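Local coordinates for spherulin-4 (Aspergillus clavatus, PDB 5C5G), which acts as a glycoside hydrolase with a (beta/alpha) barrel fold and is probably needed, like its Aspergillus fumigatus counterpart, to make the polysaccharide galactosaminogalactan, at residues G75-Y81 / I113-P119; I156-L162 / T189-S193; L214-V218 / F248-S254. All blocks are in the same frame, centred on the assembly; numbering follows the deposited sequence.

Contact 1 of 3, residues G75-Y81 / I113-P119; sequences GYVATTY and IFFDETP
The phenol of Tyr-76 reaches over to the carboxylate of Asp-116, where OH donates a short 2.6 Å hydrogen bond to OD2. The bond uses the anti lone pair of OD2, with the tyrosine ring and the carboxylate turned 69° apart. The ring runs forward along the strand because chi1 (177°) sets CG opposite the backbone N, which brings OH to Asp-116, two residues beyond Phe-114, the partner of Tyr-76 in register. On the way it passes Phe-114, whose CD2 lies 3.7 Å from Tyr-76 CD2; these rings meet obliquely, their planes 37° apart. Val-77, Phe-115 and Ile-113 occupy the other face of the sheet, and there CG2 of Ile-113 sits over the centre of the Phe-115 ring.

The segments comprise the C-terminal ends of adjacent parallel strands, 71-78 and 112-116, and the loops that follow; the strands are joined through helix 86-103 in a right-handed beta-alpha-beta unit of the (beta/alpha)8 barrel. Tyr-76 and Asp-116 point into the barrel's pocket, and both bind N-acetyl-D-galactosamine; the weak bond from Asn-152 to Asp-116 OD1 gives the acid a further partner. In the backbone ladder, Val-77 N meets Phe-114 O at 2.8 Å and Val-77 O accepts from Asp-116 N at 2.9 Å.

Past the strands, Glu-117 takes over the contact. Its CB stands over the centre of the Tyr-81 ring, 3.9 Å from the centroid, a CH-pi contact, while the carboxylate turns back to Thr-80. OE1 accepts from Thr-80 N at 3.0 Å on its anti side, out of the carboxylate plane. One water joins OE1 to Thr-80 OG1, and another donates to Tyr-76 OH at 2.9 Å and, weakly, to Glu-117 OE2.

Contact 2 of 3, residues I156-L162 / T189-S193; sequences IPDSRYL and TIPDS
Ile-156 and Ile-190 form the apolar centre of this contact, crossing so that both branches of Ile-156 bear on one partner. CG2 of Ile-156 lies 3.8 Å from CG1 of Ile-190, and its CG1 meets Ile-190 CD1 at 3.9 Å. The remaining methyl of Ile-190, CG2, faces Leu-162 CD1, which also touches Ser-193 CB at 3.7 Å. Nearer the surface, Ser-159 comes up against Pro-191, with CB 3.2 Å from the proline O. The Ser-159 hydroxyl lies between the backbone N and the carbonyl carbon (chi1 62°) and there shares a water with Asp-192, the water donating to Asp-192 OD2 at 2.6 Å.

Behind these residues each loop has its own bracing. Ser-193 OG donates to Ile-190 O at 2.8 Å, approaching from above the carbonyl plane and closing the turn that carries Pro-191 and Asp-192. In the other segment Asp-158 makes an Asx turn: OD1 accepts from Arg-160 N and, from the opposite face of the carboxylate plane, from Arg-160 NE at 2.8 Å. The guanidinium holds the acid side-on, its NH1 bonding to OD2, and the salt bridge adds a second tie between the residues on either side of Ser-159. Arg-160 also makes a cation-pi contact with Tyr-122.

The contact joins two loops of the barrel, one between strands 148-152 and 167-172, the other between helix 175-180 and strand 198-203. Ile-190 and Leu-162 rest against strand 167-172 through Val-170 and Thr-168 respectively, while Tyr-161 packs on helix 124-139.

Contact 3 of 3, residues L214-V218 / F248-S254; sequences LRGLV and FVDLMAS
Leu-251 inserts its side chain between Leu-214, Arg-215 and Val-218, joining two outer helices of the (beta/alpha)8 barrel, 212-224 and 245-252. The local axes approach to 9.9 Å and cross at -53°. From Leu-251, CB lies 4.1 Å from Val-218 CG1. With CG anti to the carbonyl carbon (chi1 -72°), the fork then opens toward helix 212-224 and its two methyls part company. CD1 goes to Leu-214, 3.7 Å from its CG, and also touches Val-218 CG2. CD2 lies along Arg-215, within 3.8 Å of its CB and CG and 3.7 Å from NH1, so the extended arginine chain runs past this one methyl. The guanidinium itself is tied through NH2 to the backbone O of His-2.

Val-218 divides its own methyls between neighbours on the second helix. CG2 meets the edge of the Phe-248 ring, nearly in its plane, and the two side chains cross at about a right angle. Phe-248 and Met-252 continue inward onto strands 9-13 and 227-230, linking the helix pair to the first and last strands of the barrel wall. At the chain terminus, Ser-254 OG donates to Asp-250 O at 2.8 Å. On the barrel side, the selenium of selenomethionine Met-252 stands 3.8 Å from Val-218 CG1.

In the fold
Contact 1 supplies Tyr-76 and Asp-116 to the N-acetyl-D-galactosamine site, whose other known residues, Tyr-15 and Glu-172, lie nearby: the Phe-114 side chain is about 3 Å from that of Tyr-15, and the side chain of Asp-116 about 5 Å from that of Glu-172. Contact 2 has its centre 18 Å from that of contact 1, yet the two touch, Pro-119 O lying 3.7 Å from Tyr-161 CE2. The Ile-156 side chain of contact 2 is about 10 Å from that of Glu-172. Contact 3 is peripheral packing across the chain's centre from contact 1, with centres 28 Å apart and nearest atoms about 14 Å apart.

Contact 1 of 3, residues G75-Y81 / I113-P119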
loop_
_atom_site.group_PDB
_atom_site.type_symbol
_atom_site.label_atom_id
_atom_site.label_comp_id
_atom_site.label_asym_id
_atom_site.label_seq_id
_atom_site.Cartn_x
_atom_site.Cartn_y
_atom_site.Cartn_z
ATOM N N GLY A 75 -1.135 8.750 -1.125
ATOM C CA GLY A 75 -1.276 9.460 0.138
ATOM C C GLY A 75 -2.162 8.703 1.122
ATOM O O GLY A 75 -3.282 8.325 0.767
ATOM N N TYR A 76 -1.693 8.514 2.349
ATOM C CA TYR A 76 -2.470 7.877 3.410
ATOM C C TYR A 76 -3.593 8.789 3.894
ATOM O O TYR A 76 -3.338 9.948 4.245
ATOM C CB TYR A 76 -1.533 7.558 4.579
ATOM C CG TYR A 76 -2.191 6.956 5.798
ATOM C CD1 TYR A 76 -2.946 7.737 6.664
ATOM C CD2 TYR A 76 -2.004 5.621 6.113
ATOM C CE1 TYR A 76 -3.538 7.193 7.782
ATOM C CE2 TYR A 76 -2.587 5.067 7.235
ATOM C CZ TYR A 76 -3.366 5.854 8.060
ATOM O OH TYR A 76 -3.961 5.318 9.181
ATOM N N VAL A 77 -4.814 8.261 3.943
ATOM C CA VAL A 77 -5.953 8.981 4.511
ATOM C C VAL A 77 -6.739 8.028 5.397
ATOM O O VAL A 77 -7.137 6.942 4.951
ATOM C CB VAL A 77 -6.877 9.544 3.412
ATOM C CG1 VAL A 77 -8.101 10.233 4.034
ATOM C CG2 VAL A 77 -6.123 10.523 2.522
ATOM N N ALA A 78 -6.980 8.413 6.643
ATOM C CA ALA A 78 -7.747 7.578 7.554
ATOM C C ALA A 78 -9.248 7.745 7.344
ATOM O O ALA A 78 -9.716 8.855 7.079
ATOM C CB ALA A 78 -7.402 7.931 8.994
ATOM N N THR A 79 -10.016 6.659 7.490
ATOM C CA THR A 79 -11.475 6.751 7.427
ATOM C C THR A 79 -12.176 6.320 8.705
ATOM O O THR A 79 -13.381 6.457 8.797
ATOM C CB THR A 79 -12.079 5.949 6.258
ATOM O OG1 THR A 79 -12.061 4.547 6.565
ATOM C CG2 THR A 79 -11.347 6.198 4.964
ATOM N N THR A 80 -11.433 5.778 9.672
ATOM C CA THR A 80 -12.027 5.335 10.941
ATOM C C THR A 80 -13.259 4.452 10.727
ATOM O O THR A 80 -14.322 4.680 11.307
ATOM C CB THR A 80 -12.399 6.529 11.859
ATOM O OG1 THR A 80 -11.430 7.567 11.702
ATOM C CG2 THR A 80 -12.436 6.077 13.327
ATOM N N TYR A 81 -13.109 3.434 9.888
ATOM C CA TYR A 81 -14.188 2.480 9.631
ATOM C C TYR A 81 -15.417 3.190 9.081
ATOM O O TYR A 81 -16.545 2.830 9.370
ATOM C CB TYR A 81 -14.464 1.636 10.881
ATOM C CG TYR A 81 -13.181 1.003 11.348
ATOM C CD1 TYR A 81 -12.613 -0.062 10.648
ATOM C CD2 TYR A 81 -12.484 1.523 12.437
ATOM C CE1 TYR A 81 -11.408 -0.621 11.047
ATOM C CE2 TYR A 81 -11.279 0.970 12.838
ATOM C CZ TYR A 81 -10.750 -0.098 12.148
ATOM O OH TYR A 81 -9.555 -0.648 12.550
ATOM N N ILE A 113 -4.682 7.515 -3.527
ATOM C CA ILE A 113 -4.947 7.563 -2.106
ATOM C C ILE A 113 -5.094 6.157 -1.554
ATOM O O ILE A 113 -5.728 5.280 -2.165
ATOM C CB ILE A 113 -6.239 8.362 -1.815
ATOM C CG1 ILE A 113 -6.101 9.819 -2.306
ATOM C CG2 ILE A 113 -6.604 8.320 -0.349
ATOM C CD1 ILE A 113 -5.058 10.670 -1.603
ATOM N N PHE A 114 -4.500 5.976 -0.378
ATOM C CA PHE A 114 -4.615 4.768 0.438
ATOM C C PHE A 114 -5.532 5.095 1.608
ATOM O O PHE A 114 -5.165 5.893 2.468
ATOM C CB PHE A 114 -3.223 4.387 0.941
ATOM C CG PHE A 114 -3.192 3.245 1.915
ATOM C CD1 PHE A 114 -3.164 1.941 1.479
ATOM C CD2 PHE A 114 -3.146 3.479 3.287
ATOM C CE1 PHE A 114 -3.092 0.884 2.384
ATOM C CE2 PHE A 114 -3.066 2.426 4.189
ATOM C CZ PHE A 114 -3.039 1.139 3.740
ATOM N N PHE A 115 -6.727 4.510 1.623
ATOM C CA PHE A 115 -7.721 4.741 2.673
ATOM C C PHE A 115 -7.562 3.681 3.741
ATOM O O PHE A 115 -7.859 2.499 3.514
ATOM C CB PHE A 115 -9.126 4.690 2.100
ATOM C CG PHE A 115 -9.456 5.841 1.190
ATOM C CD1 PHE A 115 -9.657 7.115 1.724
ATOM C CD2 PHE A 115 -9.596 5.665 -0.171
ATOM C CE1 PHE A 115 -9.980 8.189 0.912
ATOM C CE2 PHE A 115 -9.914 6.741 -1.003
ATOM C CZ PHE A 115 -10.115 8.009 -0.455
ATOM N N ASP A 116 -7.106 4.084 4.914
ATOM C CA ASP A 116 -6.926 3.156 6.021
ATOM C C ASP A 116 -8.220 2.965 6.790
ATOM O O ASP A 116 -9.097 3.834 6.820
ATOM C CB ASP A 116 -5.813 3.635 6.945
ATOM C CG ASP A 116 -5.186 2.515 7.748
ATOM O OD1 ASP A 116 -5.376 1.318 7.417
ATOM O OD2 ASP A 116 -4.502 2.820 8.734
ATOM N N GLU A 117 -8.330 1.790 7.379
ATOM C CA GLU A 117 -9.427 1.432 8.273
ATOM C C GLU A 117 -10.769 1.451 7.580
ATOM O O GLU A 117 -11.750 1.944 8.121
ATOM C CB GLU A 117 -9.495 2.380 9.476
ATOM C CG GLU A 117 -8.184 2.589 10.195
ATOM C CD GLU A 117 -8.171 3.859 11.055
ATOM O OE1 GLU A 117 -8.719 4.918 10.634
ATOM O OE2 GLU A 117 -7.596 3.792 12.157
ATOM N N THR A 118 -10.854 0.909 6.388
ATOM C CA THR A 118 -12.160 0.777 5.762
ATOM C C THR A 118 -12.898 -0.391 6.441
ATOM O O THR A 118 -12.280 -1.309 6.971
ATOM C CB THR A 118 -12.032 0.553 4.258
ATOM O OG1 THR A 118 -11.188 -0.577 4.022
ATOM C CG2 THR A 118 -11.453 1.790 3.585
ATOM N N PRO A 119 -14.233 -0.354 6.471
ATOM C CA PRO A 119 -14.985 -1.379 7.195
ATOM C C PRO A 119 -15.062 -2.706 6.465
ATOM O O PRO A 119 -14.923 -2.745 5.239
ATOM C CB PRO A 119 -16.381 -0.766 7.342
ATOM C CG PRO A 119 -16.434 0.330 6.401
ATOM C CD PRO A 119 -15.079 0.754 6.006
HETATM O O HOH W 1 -5.307 6.114 11.595
HETATM O O HOH W 2 -8.917 6.941 12.636
#

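Contact 2 of 3, residues I156-L162 / T189-S193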
loop_
_atom_site.group_PDB
_atom_site.type_symbol
_atom_site.label_atom_id
_atom_site.label_comp_id
_atom_site.label_asym_id
_atom_site.label_seq_id
_atom_site.Cartn_x
_atom_site.Cartn_y
_atom_site.Cartn_z
ATOM N N ILE A 156 -10.682 -9.472 5.625
ATOM C CA ILE A 156 -11.493 -9.636 4.436
ATOM C C ILE A 156 -12.813 -8.878 4.563
ATOM O O ILE A 156 -13.592 -9.163 5.466
ATOM C CB ILE A 156 -11.782 -11.125 4.172
ATOM C CG1 ILE A 156 -10.474 -11.882 3.891
ATOM C CG2 ILE A 156 -12.713 -11.260 2.959
ATOM C CD1 ILE A 156 -10.630 -13.387 3.963
ATOM N N PRO A 157 -13.091 -7.920 3.671
ATOM C CA PRO A 157 -14.367 -7.215 3.734
ATOM C C PRO A 157 -15.404 -7.938 2.913
ATOM O O PRO A 157 -15.046 -8.843 2.156
ATOM C CB PRO A 157 -14.033 -5.890 3.054
ATOM C CG PRO A 157 -13.108 -6.305 1.969
ATOM C CD PRO A 157 -12.261 -7.412 2.560
ATOM N N ASP A 158 -16.662 -7.532 3.014
ATOM C CA ASP A 158 -17.669 -8.059 2.098
ATOM C C ASP A 158 -17.199 -7.784 0.661
ATOM O O ASP A 158 -16.653 -6.712 0.348
ATOM C CB ASP A 158 -19.022 -7.420 2.372
ATOM C CG ASP A 158 -20.114 -7.956 1.465
ATOM O OD1 ASP A 158 -20.208 -7.491 0.319
ATOM O OD2 ASP A 158 -20.891 -8.838 1.888
ATOM N N SER A 159 -17.418 -8.752 -0.212
ATOM C CA SER A 159 -16.859 -8.692 -1.546
ATOM C C SER A 159 -17.407 -7.526 -2.351
ATOM O O SER A 159 -16.747 -7.096 -3.289
ATOM C CB SER A 159 -17.110 -10.002 -2.295
ATOM O OG SER A 159 -18.492 -10.249 -2.455
ATOM N N ARG A 160 -18.576 -7.006 -1.996
ATOM C CA ARG A 160 -19.148 -5.883 -2.729
ATOM C C ARG A 160 -18.301 -4.632 -2.622
ATOM O O ARG A 160 -18.431 -3.716 -3.453
ATOM C CB ARG A 160 -20.577 -5.611 -2.265
ATOM C CG ARG A 160 -21.562 -6.641 -2.772
ATOM C CD ARG A 160 -22.885 -6.562 -2.038
ATOM N NE ARG A 160 -22.784 -7.196 -0.731
ATOM C CZ ARG A 160 -23.826 -7.457 0.053
ATOM N NH1 ARG A 160 -23.625 -8.046 1.218
ATOM N NH2 ARG A 160 -25.064 -7.153 -0.333
ATOM N N TYR A 161 -17.418 -4.560 -1.640
ATOM C CA TYR A 161 -16.535 -3.409 -1.542
ATOM C C TYR A 161 -15.339 -3.480 -2.491
ATOM O O TYR A 161 -14.736 -2.455 -2.802
ATOM C CB TYR A 161 -16.038 -3.272 -0.107
ATOM C CG TYR A 161 -17.095 -2.896 0.915
ATOM C CD1 TYR A 161 -18.124 -2.024 0.606
ATOM C CD2 TYR A 161 -17.042 -3.385 2.208
ATOM C CE1 TYR A 161 -19.076 -1.670 1.549
ATOM C CE2 TYR A 161 -18.003 -3.027 3.163
ATOM C CZ TYR A 161 -19.019 -2.182 2.816
ATOM O OH TYR A 161 -19.952 -1.809 3.739
ATOM N N LEU A 162 -14.978 -4.671 -2.956
ATOM C CA LEU A 162 -13.733 -4.818 -3.696
ATOM C C LEU A 162 -13.713 -4.000 -4.976
ATOM O O LEU A 162 -12.663 -3.486 -5.365
ATOM C CB LEU A 162 -13.465 -6.277 -4.020
ATOM C CG LEU A 162 -13.233 -7.160 -2.803
ATOM C CD1 LEU A 162 -13.127 -8.616 -3.232
ATOM C CD2 LEU A 162 -12.000 -6.773 -1.996
ATOM N N THR A 189 -11.527 -18.201 0.066
ATOM C CA THR A 189 -12.845 -18.031 0.670
ATOM C C THR A 189 -13.565 -16.776 0.200
ATOM O O THR A 189 -14.754 -16.625 0.464
ATOM C CB THR A 189 -12.774 -17.981 2.214
ATOM O OG1 THR A 189 -12.166 -16.752 2.648
ATOM C CG2 THR A 189 -12.010 -19.173 2.747
ATOM N N ILE A 190 -12.854 -15.888 -0.485
ATOM C CA ILE A 190 -13.404 -14.595 -0.844
ATOM C C ILE A 190 -14.153 -14.700 -2.166
ATOM O O ILE A 190 -13.539 -14.938 -3.199
ATOM C CB ILE A 190 -12.307 -13.548 -1.016
ATOM C CG1 ILE A 190 -11.375 -13.538 0.198
ATOM C CG2 ILE A 190 -12.938 -12.188 -1.261
ATOM C CD1 ILE A 190 -10.171 -12.603 0.050
ATOM N N PRO A 191 -15.478 -14.501 -2.152
ATOM C CA PRO A 191 -16.225 -14.638 -3.397
ATOM C C PRO A 191 -16.057 -13.400 -4.277
ATOM O O PRO A 191 -15.634 -12.355 -3.787
ATOM C CB PRO A 191 -17.670 -14.778 -2.913
ATOM C CG PRO A 191 -17.702 -13.995 -1.661
ATOM C CD PRO A 191 -16.368 -14.177 -1.016
ATOM N N ASP A 192 -16.383 -13.542 -5.560
ATOM C CA ASP A 192 -16.449 -12.420 -6.493
ATOM C C ASP A 192 -15.160 -11.611 -6.487
ATOM O O ASP A 192 -15.183 -10.383 -6.491
ATOM C CB ASP A 192 -17.665 -11.539 -6.158
ATOM C CG ASP A 192 -18.020 -10.562 -7.272
ATOM O OD1 ASP A 192 -17.756 -10.867 -8.454
ATOM O OD2 ASP A 192 -18.588 -9.494 -6.961
ATOM N N SER A 193 -14.034 -12.318 -6.454
ATOM C CA SER A 193 -12.741 -11.675 -6.305
ATOM C C SER A 193 -11.714 -12.244 -7.269
ATOM O O SER A 193 -11.841 -13.356 -7.776
ATOM C CB SER A 193 -12.236 -11.832 -4.867
ATOM O OG SER A 193 -11.842 -13.171 -4.603
HETATM O O HOH W 3 -19.756 -8.894 -4.696
#

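Contact 3 of 3, residues L214-V218 / F248-S254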
loop_
_atom_site.group_PDB
_atom_site.type_symbol
_atom_site.label_atom_id
_atom_site.label_comp_id
_atom_site.label_asym_id
_atom_site.label_seq_id
_atom_site.Cartn_x
_atom_site.Cartn_y
_atom_site.Cartn_z
ATOM N N LEU A 214 11.690 -18.714 2.097
ATOM C CA LEU A 214 11.114 -17.419 1.759
ATOM C C LEU A 214 10.625 -17.417 0.304
ATOM O O LEU A 214 9.581 -16.840 -0.009
ATOM C CB LEU A 214 12.131 -16.293 1.975
ATOM C CG LEU A 214 11.596 -14.877 1.732
ATOM C CD1 LEU A 214 10.411 -14.536 2.640
ATOM C CD2 LEU A 214 12.727 -13.879 1.939
ATOM N N ARG A 215 11.386 -18.039 -0.587
ATOM C CA ARG A 215 10.960 -18.170 -1.973
ATOM C C ARG A 215 9.584 -18.828 -2.025
ATOM O O ARG A 215 8.699 -18.366 -2.759
ATOM C CB ARG A 215 11.962 -18.979 -2.780
ATOM C CG ARG A 215 11.596 -19.114 -4.254
ATOM C CD ARG A 215 12.718 -19.826 -4.981
ATOM N NE ARG A 215 12.505 -19.903 -6.428
ATOM C CZ ARG A 215 12.941 -19.003 -7.310
ATOM N NH1 ARG A 215 13.631 -17.939 -6.912
ATOM N NH2 ARG A 215 12.684 -19.167 -8.603
ATOM N N GLY A 216 9.393 -19.912 -1.283
ATOM C CA GLY A 216 8.119 -20.602 -1.274
ATOM C C GLY A 216 6.993 -19.714 -0.778
ATOM O O GLY A 216 5.911 -19.703 -1.363
ATOM N N LEU A 217 7.231 -18.961 0.290
ATOM C CA LEU A 217 6.214 -18.049 0.800
ATOM C C LEU A 217 5.840 -17.005 -0.248
ATOM O O LEU A 217 4.655 -16.776 -0.490
ATOM C CB LEU A 217 6.691 -17.383 2.082
ATOM C CG LEU A 217 5.740 -16.322 2.666
ATOM C CD1 LEU A 217 4.400 -16.907 3.010
ATOM C CD2 LEU A 217 6.366 -15.673 3.888
ATOM N N VAL A 218 6.830 -16.381 -0.866
ATOM C CA VAL A 218 6.541 -15.366 -1.871
ATOM C C VAL A 218 5.730 -15.953 -3.027
ATOM O O VAL A 218 4.764 -15.334 -3.477
ATOM C CB VAL A 218 7.828 -14.685 -2.348
ATOM C CG1 VAL A 218 7.570 -13.767 -3.524
ATOM C CG2 VAL A 218 8.450 -13.883 -1.202
ATOM N N PHE A 248 13.526 -10.299 -0.326
ATOM C CA PHE A 248 12.117 -10.270 -0.662
ATOM C C PHE A 248 11.890 -9.607 -2.020
ATOM O O PHE A 248 11.211 -10.160 -2.874
ATOM C CB PHE A 248 11.330 -9.554 0.451
ATOM C CG PHE A 248 9.949 -9.121 0.055
ATOM C CD1 PHE A 248 9.001 -10.032 -0.368
ATOM C CD2 PHE A 248 9.607 -7.789 0.082
ATOM C CE1 PHE A 248 7.734 -9.602 -0.750
ATOM C CE2 PHE A 248 8.344 -7.372 -0.284
ATOM C CZ PHE A 248 7.417 -8.283 -0.706
ATOM N N VAL A 249 12.462 -8.425 -2.231
ATOM C CA VAL A 249 12.231 -7.744 -3.489
ATOM C C VAL A 249 12.863 -8.530 -4.651
ATOM O O VAL A 249 12.284 -8.605 -5.731
ATOM C CB VAL A 249 12.690 -6.287 -3.447
ATOM C CG1 VAL A 249 12.394 -5.613 -4.784
ATOM C CG2 VAL A 249 11.965 -5.559 -2.334
ATOM N N ASP A 250 14.023 -9.143 -4.435
ATOM C CA ASP A 250 14.630 -9.981 -5.468
ATOM C C ASP A 250 13.673 -11.105 -5.882
ATOM O O ASP A 250 13.575 -11.455 -7.057
ATOM C CB ASP A 250 15.950 -10.619 -4.989
ATOM C CG ASP A 250 17.127 -9.647 -4.975
ATOM O OD1 ASP A 250 17.016 -8.528 -5.513
ATOM O OD2 ASP A 250 18.187 -10.029 -4.430
ATOM N N LEU A 251 12.983 -11.688 -4.913
ATOM C CA LEU A 251 12.051 -12.767 -5.210
ATOM C C LEU A 251 10.824 -12.236 -5.932
ATOM O O LEU A 251 10.249 -12.911 -6.788
ATOM C CB LEU A 251 11.622 -13.468 -3.922
ATOM C CG LEU A 251 12.724 -14.317 -3.309
ATOM C CD1 LEU A 251 12.360 -14.642 -1.867
ATOM C CD2 LEU A 251 12.949 -15.594 -4.123
HETATM N N MSE A 252 10.416 -11.021 -5.610
HETATM C CA MSE A 252 9.317 -10.383 -6.323
HETATM C C MSE A 252 9.705 -10.096 -7.773
HETATM O O MSE A 252 8.844 -10.107 -8.654
HETATM C CB MSE A 252 8.858 -9.123 -5.586
HETATM C CG MSE A 252 8.283 -9.458 -4.208
HETATM SE SE MSE A 252 6.466 -10.171 -4.303
HETATM C CE MSE A 252 5.580 -8.495 -4.648
ATOM N N ALA A 253 10.996 -9.869 -8.027
ATOM C CA ALA A 253 11.510 -9.610 -9.365
ATOM C C ALA A 253 11.704 -10.879 -10.182
ATOM O O ALA A 253 11.945 -10.802 -11.379
ATOM C CB ALA A 253 12.836 -8.877 -9.268
ATOM N N SER A 254 11.593 -12.034 -9.536
ATOM C CA SER A 254 11.876 -13.329 -10.152
ATOM C C SER A 254 10.653 -13.955 -10.820
ATOM O O SER A 254 9.518 -13.510 -10.633
ATOM C CB SER A 254 12.414 -14.270 -9.079
ATOM O OG SER A 254 13.647 -13.786 -8.573
ATOM O OXT SER A 254 10.806 -14.933 -11.570
#